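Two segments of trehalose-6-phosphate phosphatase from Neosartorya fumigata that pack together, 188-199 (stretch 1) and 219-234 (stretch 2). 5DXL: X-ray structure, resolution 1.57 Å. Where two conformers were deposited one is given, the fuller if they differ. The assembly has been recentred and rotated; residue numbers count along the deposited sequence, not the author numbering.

Stretch 1 (188-199) VNKGFIAARLVQ
Stretch 2 219-234: FTDEDMFRALKKSGLP

Two helices of one chain, 190-199 and one running through 223-228, pack with their N-to-C directions 39° apart. The signed crossing angle is -39°, and the axes approach to 7.3 Å. Residues 219-221 have helical phi/psi but lack the regular bonds. The register is set at Gly-191 and Met-224, whose CA atoms lie 4.2 Å apart. Gly-191 CA sits 3.2 Å from Asp-223 O; an ideal CB on Gly-191 would lie 2.7 Å from that oxygen and clash. Asp-223 O also accepts from Ala-227 N at 3.0 Å.

Polar contacts gather at the N-terminal ends. Asn-189 (chi1 t, chi2 -76°) is the N-cap of the first helix. Its OD1 accepts from Gly-191 N at 2.8 Å and, weakly, from Phe-192 N at 3.5 Å. Its ND2 gives a weak bond to Asp-223 OD2 at 3.0 Å. Asp-223 (chi1 m) also uses OD1, which forms a salt bridge with Arg-226 NH1 at 2.8 Å. Lys-190 N, free at the helix start, donates to a water at 2.9 Å. That water donates to Asp-223 OD2 at 2.8 Å and to Thr-220 O at 3.0 Å, so it joins both backbones.

Lys-190 has chi1 -95° and an otherwise extended side chain. Its NZ forms a salt bridge with Asp-221 OD1 at 2.8 Å and bonds elsewhere in the structure.

Further along, the contact is apolar. Selenomethionine Met-224 (m, t, m) places CG 4.0 Å from Ala-194 CB. Ala-227 CB lies 4.3 Å from Ala-194 CB and 4.2 Å from Ala-195 CB; these small side chains suit the close helices. Val-198 (t) puts CG2 3.8 Å from Leu-228 CD2 and CG1 4.2 Å from Leu-233 CD1. Ser-231 (p) secures the turn: OG donates to Leu-228 O at 2.9 Å and accepts from Leu-233 N at 3.1 Å.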

# COMPACT_ATOMS: atom_id res chain seq x y z
N VAL A 188 0.20 -9.10 2.58
CA VAL A 188 -0.81 -8.27 1.94
C VAL A 188 -0.89 -6.89 2.62
O VAL A 188 -1.25 -5.89 1.99
CB VAL A 188 -2.19 -8.97 1.98
CG1 VAL A 188 -3.32 -8.01 1.60
CG2 VAL A 188 -2.18 -10.18 1.06
N ASN A 189 -0.55 -6.85 3.90
CA ASN A 189 -0.60 -5.62 4.68
C ASN A 189 0.40 -4.59 4.15
O ASN A 189 1.58 -4.89 3.98
CB ASN A 189 -0.32 -5.94 6.16
CG ASN A 189 -0.51 -4.75 7.07
OD1 ASN A 189 0.32 -3.86 7.12
ND2 ASN A 189 -1.62 -4.74 7.81
N LYS A 190 -0.07 -3.37 3.88
CA LYS A 190 0.77 -2.34 3.28
C LYS A 190 1.93 -1.90 4.17
O LYS A 190 2.96 -1.43 3.69
CB LYS A 190 -0.07 -1.12 2.90
CG LYS A 190 -0.51 -1.16 1.46
CD LYS A 190 -1.13 0.15 1.00
CE LYS A 190 -1.71 -0.03 -0.39
NZ LYS A 190 -2.31 1.21 -0.93
N GLY A 191 1.76 -2.07 5.48
CA GLY A 191 2.83 -1.78 6.41
C GLY A 191 3.96 -2.77 6.24
O GLY A 191 5.13 -2.43 6.35
N PHE A 192 3.59 -4.02 5.99
CA PHE A 192 4.56 -5.06 5.74
C PHE A 192 5.32 -4.66 4.49
O PHE A 192 6.56 -4.64 4.45
CB PHE A 192 3.86 -6.42 5.57
CG PHE A 192 4.80 -7.58 5.34
CD1 PHE A 192 5.35 -7.81 4.09
CD2 PHE A 192 5.10 -8.45 6.38
CE1 PHE A 192 6.20 -8.88 3.88
CE2 PHE A 192 5.96 -9.52 6.17
CZ PHE A 192 6.51 -9.73 4.92
N ILE A 193 4.56 -4.29 3.47
CA ILE A 193 5.14 -3.83 2.23
C ILE A 193 6.11 -2.66 2.45
O ILE A 193 7.25 -2.72 2.04
CB ILE A 193 4.02 -3.45 1.22
CG1 ILE A 193 3.14 -4.69 0.93
CG2 ILE A 193 4.62 -2.85 -0.04
CD1 ILE A 193 1.82 -4.40 0.18
N ALA A 194 5.66 -1.61 3.15
CA ALA A 194 6.48 -0.42 3.42
C ALA A 194 7.71 -0.65 4.31
O ALA A 194 8.76 -0.04 4.11
CB ALA A 194 5.60 0.67 4.06
N ALA A 195 7.58 -1.50 5.32
CA ALA A 195 8.72 -1.78 6.19
C ALA A 195 9.79 -2.51 5.40
O ALA A 195 10.98 -2.23 5.56
CB ALA A 195 8.29 -2.60 7.40
N ARG A 196 9.36 -3.43 4.55
CA ARG A 196 10.26 -4.23 3.72
C ARG A 196 11.10 -3.32 2.83
O ARG A 196 12.31 -3.50 2.68
CB ARG A 196 9.46 -5.22 2.88
CG ARG A 196 10.25 -6.43 2.41
CD ARG A 196 9.52 -7.18 1.30
NE ARG A 196 9.19 -6.31 0.17
CZ ARG A 196 10.09 -5.79 -0.67
NH1 ARG A 196 11.39 -6.04 -0.50
NH2 ARG A 196 9.70 -5.01 -1.67
N LEU A 197 10.46 -2.31 2.25
CA LEU A 197 11.14 -1.35 1.40
C LEU A 197 12.23 -0.56 2.11
O LEU A 197 13.28 -0.28 1.54
CB LEU A 197 10.14 -0.38 0.78
CG LEU A 197 9.61 -0.86 -0.56
CD1 LEU A 197 8.55 0.08 -1.07
CD2 LEU A 197 10.78 -0.96 -1.53
N VAL A 198 11.97 -0.18 3.35
CA VAL A 198 12.94 0.61 4.10
C VAL A 198 14.11 -0.27 4.56
O VAL A 198 15.27 0.16 4.53
CB VAL A 198 12.28 1.28 5.33
CG1 VAL A 198 13.34 1.88 6.23
CG2 VAL A 198 11.31 2.35 4.87
N GLN A 199 13.80 -1.49 4.97
CA GLN A 199 14.82 -2.42 5.45
C GLN A 199 15.72 -2.93 4.32
O GLN A 199 16.85 -3.35 4.58
CB GLN A 199 14.16 -3.59 6.17
CG GLN A 199 13.51 -3.20 7.49
CD GLN A 199 12.43 -4.18 7.91
OE1 GLN A 199 12.14 -5.14 7.20
NE2 GLN A 199 11.81 -3.92 9.06
N PHE A 219 -7.69 3.56 4.69
CA PHE A 219 -7.45 2.83 5.93
C PHE A 219 -6.24 1.91 5.82
O PHE A 219 -5.47 1.78 6.76
CB PHE A 219 -8.71 2.03 6.30
CG PHE A 219 -8.62 1.28 7.60
CD1 PHE A 219 -8.88 1.91 8.80
CD2 PHE A 219 -8.28 -0.07 7.62
CE1 PHE A 219 -8.81 1.22 10.00
CE2 PHE A 219 -8.20 -0.77 8.82
CZ PHE A 219 -8.47 -0.12 10.01
N THR A 220 -6.06 1.29 4.65
CA THR A 220 -4.93 0.39 4.43
C THR A 220 -3.61 1.17 4.38
O THR A 220 -2.56 0.66 4.78
CB THR A 220 -5.09 -0.43 3.12
OG1 THR A 220 -4.55 0.28 1.99
CG2 THR A 220 -6.55 -0.75 2.87
N ASP A 221 -3.66 2.40 3.89
CA ASP A 221 -2.48 3.23 3.80
C ASP A 221 -1.96 3.63 5.18
O ASP A 221 -0.77 3.91 5.34
CB ASP A 221 -2.77 4.47 2.96
CG ASP A 221 -2.98 4.13 1.51
OD1 ASP A 221 -2.35 3.16 1.04
OD2 ASP A 221 -3.76 4.84 0.85
N GLU A 222 -2.85 3.66 6.16
CA GLU A 222 -2.48 3.94 7.54
C GLU A 222 -1.37 2.99 8.03
O GLU A 222 -0.52 3.38 8.83
CB GLU A 222 -3.70 3.84 8.46
CG GLU A 222 -4.72 4.95 8.22
CD GLU A 222 -4.22 6.31 8.69
OE1 GLU A 222 -3.62 6.37 9.79
OE2 GLU A 222 -4.40 7.30 7.96
N ASP A 223 -1.36 1.77 7.52
CA ASP A 223 -0.36 0.80 7.96
C ASP A 223 1.04 1.17 7.46
O ASP A 223 2.04 0.86 8.12
CB ASP A 223 -0.75 -0.62 7.51
CG ASP A 223 -1.92 -1.19 8.32
OD1 ASP A 223 -2.05 -0.87 9.52
OD2 ASP A 223 -2.71 -1.98 7.74
N MSE A 224 1.13 1.86 6.32
CA MSE A 224 2.41 2.38 5.85
C MSE A 224 2.94 3.42 6.83
O MSE A 224 4.12 3.42 7.16
CB MSE A 224 2.29 3.01 4.45
CG MSE A 224 1.89 2.02 3.38
SE MSE A 224 2.21 2.70 1.58
CE MSE A 224 0.89 4.16 1.55
N PHE A 225 2.05 4.32 7.28
CA PHE A 225 2.45 5.38 8.20
C PHE A 225 2.92 4.77 9.53
O PHE A 225 3.92 5.19 10.09
CB PHE A 225 1.31 6.37 8.47
CG PHE A 225 0.65 6.91 7.22
CD1 PHE A 225 1.38 7.17 6.07
CD2 PHE A 225 -0.72 7.16 7.22
CE1 PHE A 225 0.75 7.67 4.92
CE2 PHE A 225 -1.36 7.66 6.09
CZ PHE A 225 -0.63 7.92 4.94
N ARG A 226 2.18 3.76 9.99
CA ARG A 226 2.56 3.03 11.20
C ARG A 226 3.94 2.42 11.06
O ARG A 226 4.77 2.52 11.96
CB ARG A 226 1.55 1.91 11.51
CG ARG A 226 0.31 2.38 12.20
CD ARG A 226 -0.53 1.21 12.74
NE ARG A 226 -1.83 1.72 13.15
CZ ARG A 226 -2.90 1.76 12.36
NH1 ARG A 226 -2.83 1.28 11.12
NH2 ARG A 226 -4.05 2.27 12.80
N ALA A 227 4.19 1.77 9.93
CA ALA A 227 5.47 1.14 9.70
C ALA A 227 6.61 2.14 9.72
O ALA A 227 7.69 1.86 10.25
CB ALA A 227 5.46 0.37 8.38
N LEU A 228 6.40 3.31 9.13
CA LEU A 228 7.46 4.30 9.09
C LEU A 228 7.75 4.87 10.47
O LEU A 228 8.88 5.24 10.77
CB LEU A 228 7.11 5.42 8.10
CG LEU A 228 7.35 5.00 6.65
CD1 LEU A 228 6.84 6.09 5.72
CD2 LEU A 228 8.82 4.76 6.41
N LYS A 229 6.73 4.92 11.32
CA LYS A 229 6.94 5.36 12.71
C LYS A 229 7.78 4.34 13.48
O LYS A 229 8.37 4.66 14.51
CB LYS A 229 5.59 5.61 13.40
CG LYS A 229 4.98 6.94 13.01
CD LYS A 229 3.50 7.04 13.37
CE LYS A 229 3.29 7.22 14.86
NZ LYS A 229 1.87 7.62 15.13
N LYS A 230 7.87 3.13 12.94
CA LYS A 230 8.69 2.06 13.52
C LYS A 230 10.02 1.84 12.80
O LYS A 230 10.74 0.89 13.10
CB LYS A 230 7.92 0.74 13.52
CG LYS A 230 6.71 0.74 14.42
CD LYS A 230 5.83 -0.47 14.18
CE LYS A 230 6.51 -1.75 14.60
NZ LYS A 230 5.54 -2.88 14.59
N SER A 231 10.34 2.71 11.84
CA SER A 231 11.47 2.47 10.95
C SER A 231 12.83 2.74 11.60
O SER A 231 13.85 2.20 11.17
CB SER A 231 11.35 3.34 9.70
OG SER A 231 11.61 4.70 10.00
N GLY A 232 12.83 3.60 12.60
CA GLY A 232 14.07 4.00 13.24
C GLY A 232 14.78 5.13 12.52
O GLY A 232 15.86 5.54 12.92
N LEU A 233 14.17 5.64 11.45
CA LEU A 233 14.75 6.78 10.75
C LEU A 233 14.52 8.07 11.52
O LEU A 233 13.52 8.21 12.22
CB LEU A 233 14.16 6.90 9.34
CG LEU A 233 14.35 5.72 8.38
CD1 LEU A 233 13.59 5.99 7.08
CD2 LEU A 233 15.82 5.48 8.09
N PRO A 234 15.43 9.05 11.38
CA PRO A 234 15.25 10.38 11.97
C PRO A 234 13.91 11.00 11.57
O PRO A 234 13.56 10.95 10.39
CB PRO A 234 16.42 11.18 11.41
CG PRO A 234 17.47 10.15 11.16
CD PRO A 234 16.73 8.93 10.69
O HOH W 1 -2.58 -2.34 5.01